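Local atomic coordinates of PilX (PDB entry 2OPE), a protein that serves as a minor pilin of Neisseria meningitidis that modulates the virulence properties of type IV pili, probably by acting in bacterial aggregation and adhesion. Residues T14-I19 and L88-N93; K41-V46 and V63-K68; S75-P80 and A105-H110; Y99-A104 and V118-F123. One frame throughout, in Å; residues are numbered along the deposited sequence.

In the fold
The four contacts trace the type IV pilin fold from N-terminal helix to disulfide. Interactions 1 and 2 rest helix 5-28 and helix 35-48 on one face of an antiparallel sheet, their centres about 14 Å apart; interaction 3 sets helix 104-109 on the other face, its centre about 9 Å from that of interaction 1. Interaction 4 pairs the last two strands, its centre about 8 Å from that of interaction 3 and about 21 Å from that of interaction 2. In sequence, interaction 2 falls within interaction 1, while 1 and 3 alternate, as do 3 and 4. Backbone bonds join the strands on which both helical layers pack, tying them and the disulfide region into one globular head.

Interaction 1 of 4, residues T14-I19 and L88-N93; sequences TEMVGI and LSVWMN
Helix 14-19 runs above strand 89-93 in nearly the same direction, with axes 9.3 Å apart at closest approach and crossing at -26°; M16 and M92 have the nearest CA atoms. This is the core of the type IV pilin fold, in which the long N-terminal helix lies on an antiparallel sheet. No hydrogen bond links the two segments, and the seam is held by thioether and aliphatic groups. M16 sends its chain down toward the strand and lies alongside V90, the two pointing opposite ways, so that SD comes 3.6 Å from V90 CG1 and the terminal CE reaches on to the same methyl. M92 rises to meet it. Its CG is lodged between the backbone N and the carbonyl carbon (chi1 61°), and the bent end of the chain brings CE against the helix, 3.5 Å from M16 CB. The two methionines thus reach across the gap from either side. L76 of the adjoining strand also packs on M16, and Y13 of the helix on V90 and M92. At the outer margin V17 crosses M92 at about a right angle, its CG2 3.8 Å from M92 CE.

Interaction 2 of 4, residues K41-V46 and V63-K68; sequences KLERFV and VHFVNK
E43 OE2 is gripped by a salt bridge from K39, one helical turn earlier, and also lies 3.5 Å from F65 CE2 across the contact. The carboxylate and ring planes are 66° apart, and the neighbouring aliphatic part of E43 adds to the contact through CG. The example shows how the connection between the N-terminal helix and the first strand is handled in this type IV pilin fold: helix 35-48 lies within it and packs on the sheet's edge strand 59-65, the short segments running almost antiparallel at 160°. The same phenyl ring meets L42 at its CE1-CZ edge. L42 CD1 sits near the ring plane, 3.6 Å from F65 CE1, and L42 CB lies in that plane beside CZ. The carboxylate of E43, whose charge the salt bridge to K39 probably offsets in part, approaches CE2 and CD2 obliquely. Y74 of the next strand touches L42, V63 and F65, joining this corner to the sheet. One turn further along the helix from L42, V46 meets V63 of the strand, which also touches the backbone at E43. With chi1 at 60°, V63 CG1 stands between its own backbone N and carbonyl carbon and rests against the helix backbone, 3.8 Å from E43 CA. V46 closes the row, crossing V63 at a slant, with V46 CG2 3.9 Å from V63 CB.

Interaction 3 of 4, residues S75-P80 and A105-H110; sequences SLVGVP and ASARAH
A short helix of the C-terminal, disulfide-bearing region is laid on the sheet here, with A107 and H110 meeting V77 and S75 of strand 75-80. Helix and strand run almost antiparallel (171°), their axes 8.1 Å apart. The small side chain of A107 permits this closeness: its CB fits against two valines, 3.9 Å from V79 CG1 and 4.1 Å from V77 CG1. Beyond it, the helix ends in a Schellman motif at H110, whose positive phi turns the chain. A107 O is held twice there, by the backbone N of H110 and by its ring ND1 at 2.7 Å, with ND1 nearly along the C=O axis. Since that oxygen lies almost in the ring plane, the bond should hold the imidazole's rotation. The ring thereby presents its CE1 edge to V77 CG2, 3.4 Å away, while NE2 comes within 2.9 Å of S75 OG. W91 stacks on H110 as well. On the flank, R108 stretches out from CG to NE and crosses V79 at about a right angle, with NH2 3.6 Å from V79 CG2. Helix 5-28 packs on the opposite face through L76, and such a helix-covered sheet is typical of the type IV pilin globular domain.

Interaction 4 of 4, residues Y99-A104 and V118-F123; sequences YKCRDA and VGCEAF
K100 and E121 bond to each other twice through their backbones, K100 N to E121 O at 2.9 Å and E121 N to K100 O at 2.8 Å, as a hydrogen-bonded pair of antiparallel strands. One step on, R102 N donates to G119 O at 2.9 Å, an almost straight bond of 170°. These bonds add strand 120-122 as an edge strand of the pilin sheet. Between them C101 faces C120 in a non-hydrogen-bonded pair, and their SG atoms form the cross-strand disulfide, with a chi3 of 99°; in type IV pilins such a disulfide marks off the C-terminal region, here returning the chain to the sheet after helix 104-109. G119 turns the corner into the strand with backbone angles that a CB would not tolerate, since it would press on the preceding carbonyl oxygen. On the face bearing K100, the lysine lies over the ring of F123. Its CE is nearly above the ring centre, 3.7 Å from it, and a nearly eclipsed chi4 of -25° carries NZ toward the CD1-CE1 rim, making a cation-pi contact at 3.3 Å from the centroid; with that torsion, at 2.40 Å resolution, the exact NZ position is less certain. Y13 of the long helix meets F123 edge-to-face, so this pair also joins the sheet end to that helix. On the disulfide's face Y99 leans across the neighbouring strand. Its CB lies 3.9 Å from C120 CB, and farther out along the ring Y99 CE2 touches A122 CB at 4.1 Å.

Interaction 1 of 4, residues T14-I19 and L88-N93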
loop_
_atom_site.group_PDB
_atom_site.type_symbol
_atom_site.label_atom_id
_atom_site.label_comp_id
_atom_site.label_asym_id
_atom_site.label_seq_id
_atom_site.Cartn_x
_atom_site.Cartn_y
_atom_site.Cartn_z
ATOM N N THR A 14 -0.138 -7.194 6.463
ATOM C CA THR A 14 1.178 -7.675 6.846
ATOM C C THR A 14 2.176 -7.724 5.680
ATOM O O THR A 14 3.355 -7.483 5.872
ATOM C CB THR A 14 1.049 -9.060 7.535
ATOM O OG1 THR A 14 0.250 -8.882 8.697
ATOM C CG2 THR A 14 2.414 -9.652 7.965
ATOM N N GLU A 15 1.706 -8.007 4.474
ATOM C CA GLU A 15 2.606 -7.988 3.319
ATOM C C GLU A 15 3.014 -6.549 3.052
ATOM O O GLU A 15 4.164 -6.269 2.684
ATOM C CB GLU A 15 1.937 -8.576 2.068
ATOM C CG GLU A 15 1.707 -10.069 2.157
ATOM C CD GLU A 15 2.865 -10.894 1.657
ATOM O OE1 GLU A 15 3.887 -10.343 1.267
ATOM O OE2 GLU A 15 2.754 -12.109 1.626
ATOM N N MET A 16 2.071 -5.631 3.224
ATOM C CA MET A 16 2.323 -4.245 2.821
ATOM C C MET A 16 3.279 -3.641 3.791
ATOM O O MET A 16 4.140 -2.907 3.366
ATOM C CB MET A 16 1.040 -3.420 2.666
ATOM C CG MET A 16 0.267 -3.879 1.453
ATOM S SD MET A 16 -1.308 -3.092 1.317
ATOM C CE MET A 16 -0.946 -1.290 1.156
ATOM N N VAL A 17 3.146 -3.994 5.079
ATOM C CA VAL A 17 4.139 -3.575 6.082
ATOM C C VAL A 17 5.536 -4.040 5.694
ATOM O O VAL A 17 6.466 -3.277 5.736
ATOM C CB VAL A 17 3.860 -4.109 7.472
ATOM C CG1 VAL A 17 5.015 -3.724 8.386
ATOM C CG2 VAL A 17 2.592 -3.535 7.998
ATOM N N GLY A 18 5.657 -5.307 5.311
ATOM C CA GLY A 18 6.909 -5.879 4.778
ATOM C C GLY A 18 7.483 -5.101 3.602
ATOM O O GLY A 18 8.644 -4.788 3.589
ATOM N N ILE A 19 6.648 -4.813 2.611
ATOM C CA ILE A 19 7.012 -3.957 1.472
ATOM C C ILE A 19 7.430 -2.535 1.889
ATOM O O ILE A 19 8.452 -2.023 1.430
ATOM C CB ILE A 19 5.835 -3.947 0.426
ATOM C CG1 ILE A 19 5.589 -5.378 -0.094
ATOM C CG2 ILE A 19 6.090 -2.981 -0.733
ATOM C CD1 ILE A 19 4.262 -5.543 -0.847
ATOM N N LEU A 88 -12.542 -5.494 0.733
ATOM C CA LEU A 88 -11.699 -5.007 1.803
ATOM C C LEU A 88 -10.367 -4.626 1.200
ATOM O O LEU A 88 -9.823 -5.365 0.375
ATOM C CB LEU A 88 -11.497 -6.073 2.905
ATOM C CG LEU A 88 -12.725 -6.566 3.693
ATOM C CD1 LEU A 88 -12.387 -7.556 4.786
ATOM C CD2 LEU A 88 -13.562 -5.401 4.232
ATOM N N SER A 89 -9.821 -3.505 1.668
ATOM C CA SER A 89 -8.573 -2.996 1.137
ATOM C C SER A 89 -7.685 -2.495 2.275
ATOM O O SER A 89 -8.050 -2.608 3.446
ATOM C CB SER A 89 -8.854 -1.906 0.108
ATOM O OG SER A 89 -9.767 -2.398 -0.875
ATOM N N VAL A 90 -6.506 -1.970 1.926
ATOM C CA VAL A 90 -5.563 -1.425 2.899
ATOM C C VAL A 90 -4.871 -0.230 2.246
ATOM O O VAL A 90 -4.674 -0.236 1.005
ATOM C CB VAL A 90 -4.526 -2.505 3.265
ATOM C CG1 VAL A 90 -3.367 -1.954 4.036
ATOM C CG2 VAL A 90 -5.202 -3.651 4.033
ATOM N N TRP A 91 -4.529 0.804 3.036
ATOM C CA TRP A 91 -3.494 1.740 2.588
ATOM C C TRP A 91 -2.553 2.053 3.740
ATOM O O TRP A 91 -2.886 1.823 4.907
ATOM C CB TRP A 91 -4.066 3.022 1.920
ATOM C CG TRP A 91 -4.663 4.021 2.891
ATOM C CD1 TRP A 91 -5.927 3.999 3.421
ATOM C CD2 TRP A 91 -4.003 5.170 3.474
ATOM N NE1 TRP A 91 -6.102 5.071 4.281
ATOM C CE2 TRP A 91 -4.929 5.785 4.353
ATOM C CE3 TRP A 91 -2.708 5.706 3.376
ATOM C CZ2 TRP A 91 -4.600 6.926 5.111
ATOM C CZ3 TRP A 91 -2.402 6.834 4.107
ATOM C CH2 TRP A 91 -3.340 7.428 4.970
ATOM N N MET A 92 -1.376 2.582 3.420
ATOM C CA MET A 92 -0.447 3.050 4.457
ATOM C C MET A 92 0.561 4.121 3.974
ATOM O O MET A 92 0.823 4.291 2.768
ATOM C CB MET A 92 0.253 1.843 5.175
ATOM C CG MET A 92 1.093 0.955 4.226
ATOM S SD MET A 92 1.848 -0.536 4.916
ATOM C CE MET A 92 0.480 -1.500 5.554
ATOM N N ASN A 93 1.058 4.860 4.968
ATOM C CA ASN A 93 2.135 5.869 4.951
ATOM C C ASN A 93 3.517 5.247 4.828
ATOM O O ASN A 93 3.720 4.164 5.381
ATOM C CB ASN A 93 2.179 6.535 6.392
ATOM C CG ASN A 93 1.373 7.743 6.429
ATOM O OD1 ASN A 93 1.116 8.266 5.355
ATOM N ND2 ASN A 93 0.890 8.188 7.593
#

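Interaction 2 of 4, residues K41-V46 and V63-K68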
loop_
_atom_site.group_PDB
_atom_site.type_symbol
_atom_site.label_atom_id
_atom_site.label_comp_id
_atom_site.label_asym_id
_atom_site.label_seq_id
_atom_site.Cartn_x
_atom_site.Cartn_y
_atom_site.Cartn_z
ATOM N N LYS A 41 12.569 3.879 -8.649
ATOM C CA LYS A 41 12.900 2.684 -7.844
ATOM C C LYS A 41 11.730 2.224 -6.958
ATOM O O LYS A 41 11.359 1.046 -6.994
ATOM C CB LYS A 41 14.171 2.887 -7.032
ATOM C CG LYS A 41 15.476 2.756 -7.854
ATOM C CD LYS A 41 16.668 2.948 -6.934
ATOM C CE LYS A 41 18.047 2.918 -7.661
ATOM N NZ LYS A 41 19.148 3.329 -6.713
ATOM N N LEU A 42 11.085 3.134 -6.235
ATOM C CA LEU A 42 9.938 2.706 -5.445
ATOM C C LEU A 42 8.892 2.018 -6.309
ATOM O O LEU A 42 8.376 0.952 -5.955
ATOM C CB LEU A 42 9.294 3.899 -4.711
ATOM C CG LEU A 42 10.112 4.394 -3.505
ATOM C CD1 LEU A 42 9.701 5.819 -3.113
ATOM C CD2 LEU A 42 10.024 3.429 -2.316
ATOM N N GLU A 43 8.573 2.659 -7.439
ATOM C CA GLU A 43 7.570 2.187 -8.403
ATOM C C GLU A 43 7.918 0.819 -8.996
ATOM O O GLU A 43 7.055 -0.036 -9.121
ATOM C CB GLU A 43 7.314 3.266 -9.498
ATOM C CG GLU A 43 6.716 4.586 -8.929
ATOM C CD GLU A 43 6.618 5.718 -9.952
ATOM O OE1 GLU A 43 7.253 5.648 -11.024
ATOM O OE2 GLU A 43 5.889 6.701 -9.692
ATOM N N ARG A 44 9.164 0.609 -9.387
ATOM C CA ARG A 44 9.587 -0.705 -9.894
ATOM C C ARG A 44 9.551 -1.750 -8.811
ATOM O O ARG A 44 9.120 -2.864 -9.042
ATOM C CB ARG A 44 11.010 -0.640 -10.442
ATOM C CG ARG A 44 11.064 -0.650 -11.924
ATOM C CD ARG A 44 12.469 -0.463 -12.409
ATOM N NE ARG A 44 12.957 0.848 -12.007
ATOM C CZ ARG A 44 13.012 1.883 -12.831
ATOM N NH1 ARG A 44 13.482 3.055 -12.396
ATOM N NH2 ARG A 44 12.618 1.734 -14.103
ATOM N N PHE A 45 10.053 -1.407 -7.631
ATOM C CA PHE A 45 10.168 -2.386 -6.576
ATOM C C PHE A 45 8.780 -2.851 -6.158
ATOM O O PHE A 45 8.483 -4.032 -6.163
ATOM C CB PHE A 45 10.909 -1.862 -5.338
ATOM C CG PHE A 45 10.831 -2.828 -4.189
ATOM C CD1 PHE A 45 10.176 -2.487 -2.992
ATOM C CD2 PHE A 45 11.272 -4.122 -4.355
ATOM C CE1 PHE A 45 10.070 -3.411 -1.958
ATOM C CE2 PHE A 45 11.163 -5.048 -3.328
ATOM C CZ PHE A 45 10.559 -4.694 -2.129
ATOM N N VAL A 46 7.940 -1.898 -5.794
ATOM C CA VAL A 46 6.567 -2.191 -5.357
ATOM C C VAL A 46 5.747 -2.940 -6.382
ATOM O O VAL A 46 5.061 -3.916 -6.054
ATOM C CB VAL A 46 5.814 -0.899 -4.998
ATOM C CG1 VAL A 46 4.291 -1.196 -4.767
ATOM C CG2 VAL A 46 6.508 -0.204 -3.757
ATOM N N VAL A 63 2.215 2.114 -5.240
ATOM C CA VAL A 63 2.826 3.197 -4.419
ATOM C C VAL A 63 2.457 4.569 -5.055
ATOM O O VAL A 63 2.351 4.719 -6.290
ATOM C CB VAL A 63 4.406 3.008 -4.282
ATOM C CG1 VAL A 63 5.077 3.036 -5.669
ATOM C CG2 VAL A 63 5.043 4.023 -3.421
ATOM N N HIS A 64 2.203 5.563 -4.221
ATOM C CA HIS A 64 1.627 6.806 -4.714
ATOM C C HIS A 64 2.317 7.992 -4.081
ATOM O O HIS A 64 2.818 7.898 -2.981
ATOM C CB HIS A 64 0.101 6.793 -4.458
ATOM C CG HIS A 64 -0.581 5.586 -5.047
ATOM N ND1 HIS A 64 -1.159 5.591 -6.304
ATOM C CD2 HIS A 64 -0.700 4.309 -4.580
ATOM C CE1 HIS A 64 -1.640 4.384 -6.566
ATOM N NE2 HIS A 64 -1.378 3.586 -5.539
ATOM N N PHE A 65 2.361 9.098 -4.795
ATOM C CA PHE A 65 3.137 10.264 -4.424
ATOM C C PHE A 65 2.277 11.498 -4.575
ATOM O O PHE A 65 1.596 11.690 -5.583
ATOM C CB PHE A 65 4.351 10.396 -5.363
ATOM C CG PHE A 65 5.228 9.188 -5.370
ATOM C CD1 PHE A 65 6.259 9.062 -4.429
ATOM C CD2 PHE A 65 4.991 8.142 -6.268
ATOM C CE1 PHE A 65 7.039 7.917 -4.386
ATOM C CE2 PHE A 65 5.761 7.015 -6.246
ATOM C CZ PHE A 65 6.789 6.880 -5.297
ATOM N N VAL A 66 2.317 12.374 -3.601
ATOM C CA VAL A 66 1.639 13.629 -3.799
ATOM C C VAL A 66 2.536 14.531 -4.620
ATOM O O VAL A 66 2.072 15.235 -5.519
ATOM C CB VAL A 66 1.261 14.270 -2.461
ATOM C CG1 VAL A 66 0.846 15.759 -2.651
ATOM C CG2 VAL A 66 0.110 13.467 -1.860
ATOM N N ASN A 67 3.826 14.451 -4.322
ATOM C CA ASN A 67 4.833 15.375 -4.804
ATOM C C ASN A 67 6.035 14.550 -5.238
ATOM O O ASN A 67 6.723 13.942 -4.398
ATOM C CB ASN A 67 5.244 16.320 -3.657
ATOM C CG ASN A 67 6.263 17.379 -4.088
ATOM O OD1 ASN A 67 6.669 17.437 -5.241
ATOM N ND2 ASN A 67 6.698 18.198 -3.146
ATOM N N LYS A 68 6.289 14.527 -6.541
ATOM C CA LYS A 68 7.413 13.807 -7.099
ATOM C C LYS A 68 8.738 14.323 -6.560
ATOM O O LYS A 68 9.782 13.712 -6.777
ATOM C CB LYS A 68 7.401 13.892 -8.629
ATOM C CG LYS A 68 7.842 15.244 -9.194
ATOM C CD LYS A 68 7.837 15.255 -10.704
ATOM C CE LYS A 68 7.912 16.685 -11.246
ATOM N NZ LYS A 68 9.238 17.369 -11.046
#

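Interaction 3 of 4, residues S75-P80 and A105-H110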
loop_
_atom_site.group_PDB
_atom_site.type_symbol
_atom_site.label_atom_id
_atom_site.label_comp_id
_atom_site.label_asym_id
_atom_site.label_seq_id
_atom_site.Cartn_x
_atom_site.Cartn_y
_atom_site.Cartn_z
ATOM N N SER A 75 2.497 6.726 -0.123
ATOM C CA SER A 75 1.632 5.756 0.504
ATOM C C SER A 75 1.509 4.506 -0.376
ATOM O O SER A 75 1.726 4.548 -1.592
ATOM C CB SER A 75 0.277 6.374 0.739
ATOM O OG SER A 75 -0.255 6.784 -0.466
ATOM N N LEU A 76 1.188 3.392 0.259
ATOM C CA LEU A 76 0.928 2.172 -0.439
ATOM C C LEU A 76 -0.561 1.921 -0.399
ATOM O O LEU A 76 -1.193 2.059 0.638
ATOM C CB LEU A 76 1.668 1.014 0.228
ATOM C CG LEU A 76 3.185 1.092 0.321
ATOM C CD1 LEU A 76 3.737 -0.068 1.221
ATOM C CD2 LEU A 76 3.778 1.038 -1.068
ATOM N N VAL A 77 -1.119 1.532 -1.534
ATOM C CA VAL A 77 -2.530 1.159 -1.629
ATOM C C VAL A 77 -2.643 -0.354 -1.960
ATOM O O VAL A 77 -1.985 -0.863 -2.848
ATOM C CB VAL A 77 -3.219 2.057 -2.705
ATOM C CG1 VAL A 77 -4.614 1.649 -2.991
ATOM C CG2 VAL A 77 -3.173 3.523 -2.276
ATOM N N GLY A 78 -3.434 -1.102 -1.202
ATOM C CA GLY A 78 -3.577 -2.528 -1.500
ATOM C C GLY A 78 -5.049 -2.732 -1.819
ATOM O O GLY A 78 -5.903 -2.453 -0.984
ATOM N N VAL A 79 -5.383 -3.179 -3.027
ATOM C CA VAL A 79 -6.807 -3.368 -3.322
ATOM C C VAL A 79 -7.034 -4.659 -4.065
ATOM O O VAL A 79 -6.111 -5.204 -4.704
ATOM C CB VAL A 79 -7.407 -2.165 -4.104
ATOM C CG1 VAL A 79 -7.259 -0.891 -3.270
ATOM C CG2 VAL A 79 -6.786 -2.021 -5.556
ATOM N N PRO A 80 -8.254 -5.189 -3.963
ATOM C CA PRO A 80 -8.556 -6.458 -4.591
ATOM C C PRO A 80 -8.487 -6.335 -6.117
ATOM O O PRO A 80 -8.821 -5.286 -6.646
ATOM C CB PRO A 80 -9.999 -6.716 -4.140
ATOM C CG PRO A 80 -10.188 -5.851 -2.931
ATOM C CD PRO A 80 -9.386 -4.664 -3.174
ATOM N N ALA A 105 -12.195 2.193 -3.070
ATOM C CA ALA A 105 -12.255 3.620 -3.218
ATOM C C ALA A 105 -11.657 4.311 -2.005
ATOM O O ALA A 105 -10.831 5.212 -2.171
ATOM C CB ALA A 105 -13.686 4.088 -3.431
ATOM N N SER A 106 -12.077 3.908 -0.798
ATOM C CA SER A 106 -11.572 4.490 0.462
ATOM C C SER A 106 -10.037 4.337 0.624
ATOM O O SER A 106 -9.377 5.185 1.233
ATOM C CB SER A 106 -12.244 3.820 1.678
ATOM O OG SER A 106 -13.662 3.820 1.603
ATOM N N ALA A 107 -9.487 3.216 0.143
ATOM C CA ALA A 107 -8.032 3.036 0.114
ATOM C C ALA A 107 -7.380 4.010 -0.882
ATOM O O ALA A 107 -6.377 4.652 -0.561
ATOM C CB ALA A 107 -7.678 1.595 -0.232
ATOM N N ARG A 108 -7.948 4.152 -2.080
ATOM C CA ARG A 108 -7.366 5.079 -3.049
ATOM C C ARG A 108 -7.491 6.512 -2.581
ATOM O O ARG A 108 -6.644 7.353 -2.943
ATOM C CB ARG A 108 -7.973 4.922 -4.438
ATOM C CG ARG A 108 -7.734 3.530 -5.044
ATOM C CD ARG A 108 -8.214 3.451 -6.500
ATOM N NE ARG A 108 -7.854 2.154 -7.088
ATOM C CZ ARG A 108 -6.619 1.792 -7.453
ATOM N NH1 ARG A 108 -5.553 2.617 -7.296
ATOM N NH2 ARG A 108 -6.446 0.585 -7.984
ATOM N N ALA A 109 -8.526 6.781 -1.781
ATOM C CA ALA A 109 -8.746 8.119 -1.173
ATOM C C ALA A 109 -7.970 8.368 0.167
ATOM O O ALA A 109 -7.872 9.522 0.650
ATOM C CB ALA A 109 -10.231 8.428 -1.031
ATOM N N HIS A 110 -7.337 7.311 0.690
ATOM C CA HIS A 110 -6.526 7.416 1.907
ATOM C C HIS A 110 -7.342 7.978 3.019
ATOM O O HIS A 110 -6.905 8.864 3.746
ATOM C CB HIS A 110 -5.255 8.266 1.745
ATOM C CG HIS A 110 -4.432 7.882 0.569
ATOM N ND1 HIS A 110 -4.696 6.758 -0.175
ATOM C CD2 HIS A 110 -3.354 8.458 0.003
ATOM C CE1 HIS A 110 -3.814 6.651 -1.151
ATOM N NE2 HIS A 110 -2.996 7.678 -1.072
#

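Interaction 4 of 4, residues Y99-A104 and V118-F123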
loop_
_atom_site.group_PDB
_atom_site.type_symbol
_atom_site.label_atom_id
_atom_site.label_comp_id
_atom_site.label_asym_id
_atom_site.label_seq_id
_atom_site.Cartn_x
_atom_site.Cartn_y
_atom_site.Cartn_z
ATOM N N TYR A 99 -3.925 1.369 7.562
ATOM C CA TYR A 99 -5.392 1.427 7.654
ATOM C C TYR A 99 -6.047 0.222 7.008
ATOM O O TYR A 99 -5.601 -0.260 5.981
ATOM C CB TYR A 99 -5.912 2.725 7.021
ATOM C CG TYR A 99 -5.381 3.961 7.702
ATOM C CD1 TYR A 99 -4.116 4.474 7.392
ATOM C CD2 TYR A 99 -6.132 4.629 8.664
ATOM C CE1 TYR A 99 -3.611 5.585 8.055
ATOM C CE2 TYR A 99 -5.632 5.743 9.317
ATOM C CZ TYR A 99 -4.395 6.216 8.998
ATOM O OH TYR A 99 -3.927 7.334 9.625
ATOM N N LYS A 100 -7.097 -0.283 7.634
ATOM C CA LYS A 100 -7.940 -1.323 7.031
ATOM C C LYS A 100 -9.186 -0.648 6.468
ATOM O O LYS A 100 -9.890 0.064 7.189
ATOM C CB LYS A 100 -8.327 -2.373 8.060
ATOM C CG LYS A 100 -7.185 -3.433 8.475
ATOM C CD LYS A 100 -7.881 -4.656 9.076
ATOM C CE LYS A 100 -6.975 -5.667 9.828
ATOM N NZ LYS A 100 -5.640 -5.517 9.270
ATOM N N CYS A 101 -9.465 -0.866 5.191
ATOM C CA CYS A 101 -10.553 -0.145 4.519
ATOM C C CYS A 101 -11.628 -1.074 4.080
ATOM O O CYS A 101 -11.351 -2.242 3.764
ATOM C CB CYS A 101 -10.054 0.610 3.302
ATOM S SG CYS A 101 -8.730 1.664 3.695
ATOM N N ARG A 102 -12.855 -0.539 4.063
ATOM C CA ARG A 102 -14.047 -1.348 3.783
ATOM C C ARG A 102 -14.269 -1.495 2.290
ATOM O O ARG A 102 -14.982 -2.397 1.881
ATOM C CB ARG A 102 -15.295 -0.814 4.491
ATOM C CG ARG A 102 -15.271 -0.942 6.046
ATOM C CD ARG A 102 -15.357 -2.392 6.579
ATOM N NE ARG A 102 -16.618 -3.040 6.191
ATOM C CZ ARG A 102 -16.961 -4.307 6.452
ATOM N NH1 ARG A 102 -16.156 -5.130 7.119
ATOM N NH2 ARG A 102 -18.132 -4.761 6.036
ATOM N N ASP A 103 -13.591 -0.665 1.489
ATOM C CA ASP A 103 -13.712 -0.685 0.006
ATOM C C ASP A 103 -12.490 -0.052 -0.621
ATOM O O ASP A 103 -11.884 0.835 -0.010
ATOM C CB ASP A 103 -14.911 0.117 -0.440
ATOM C CG ASP A 103 -14.963 1.484 0.219
ATOM O OD1 ASP A 103 -15.497 1.565 1.337
ATOM O OD2 ASP A 103 -14.441 2.477 -0.345
ATOM N N ALA A 104 -12.166 -0.478 -1.848
ATOM C CA ALA A 104 -11.057 0.055 -2.659
ATOM C C ALA A 104 -11.033 1.570 -2.863
ATOM O O ALA A 104 -9.967 2.162 -2.830
ATOM C CB ALA A 104 -10.993 -0.664 -4.046
ATOM N N VAL A 118 -18.387 2.834 4.953
ATOM C CA VAL A 118 -17.454 3.308 3.936
ATOM C C VAL A 118 -16.290 3.909 4.694
ATOM O O VAL A 118 -16.504 4.535 5.755
ATOM C CB VAL A 118 -18.107 4.462 3.057
ATOM C CG1 VAL A 118 -17.092 5.076 2.080
ATOM C CG2 VAL A 118 -19.381 3.989 2.350
ATOM N N GLY A 119 -15.065 3.736 4.184
ATOM C CA GLY A 119 -13.911 4.419 4.754
ATOM C C GLY A 119 -12.925 3.412 5.270
ATOM O O GLY A 119 -12.963 2.250 4.857
ATOM N N CYS A 120 -12.039 3.852 6.176
ATOM C CA CYS A 120 -10.956 3.020 6.736
ATOM C C CYS A 120 -10.832 3.234 8.234
ATOM O O CYS A 120 -11.282 4.278 8.761
ATOM C CB CYS A 120 -9.601 3.365 6.081
ATOM S SG CYS A 120 -9.626 3.436 4.258
ATOM N N GLU A 121 -10.219 2.265 8.925
ATOM C CA GLU A 121 -9.765 2.523 10.294
ATOM C C GLU A 121 -8.282 2.220 10.558
ATOM O O GLU A 121 -7.737 1.235 10.027
ATOM C CB GLU A 121 -10.663 1.851 11.341
ATOM C CG GLU A 121 -11.412 0.703 10.829
ATOM C CD GLU A 121 -12.154 -0.057 11.903
ATOM O OE1 GLU A 121 -12.576 -1.188 11.588
ATOM O OE2 GLU A 121 -12.306 0.447 13.050
ATOM N N ALA A 122 -7.656 3.080 11.369
ATOM C CA ALA A 122 -6.273 2.918 11.834
ATOM C C ALA A 122 -6.046 1.512 12.323
ATOM O O ALA A 122 -6.830 1.006 13.128
ATOM C CB ALA A 122 -5.977 3.895 12.957
ATOM N N PHE A 123 -4.998 0.858 11.828
ATOM C CA PHE A 123 -4.673 -0.483 12.299
ATOM C C PHE A 123 -3.265 -0.552 12.862
ATOM O O PHE A 123 -2.411 -1.229 12.285
ATOM C CB PHE A 123 -4.827 -1.516 11.199
ATOM C CG PHE A 123 -4.579 -2.933 11.653
ATOM C CD1 PHE A 123 -3.611 -3.713 11.040
ATOM C CD2 PHE A 123 -5.316 -3.495 12.703
ATOM C CE1 PHE A 123 -3.364 -5.031 11.468
ATOM C CE2 PHE A 123 -5.093 -4.807 13.105
ATOM C CZ PHE A 123 -4.108 -5.569 12.498
#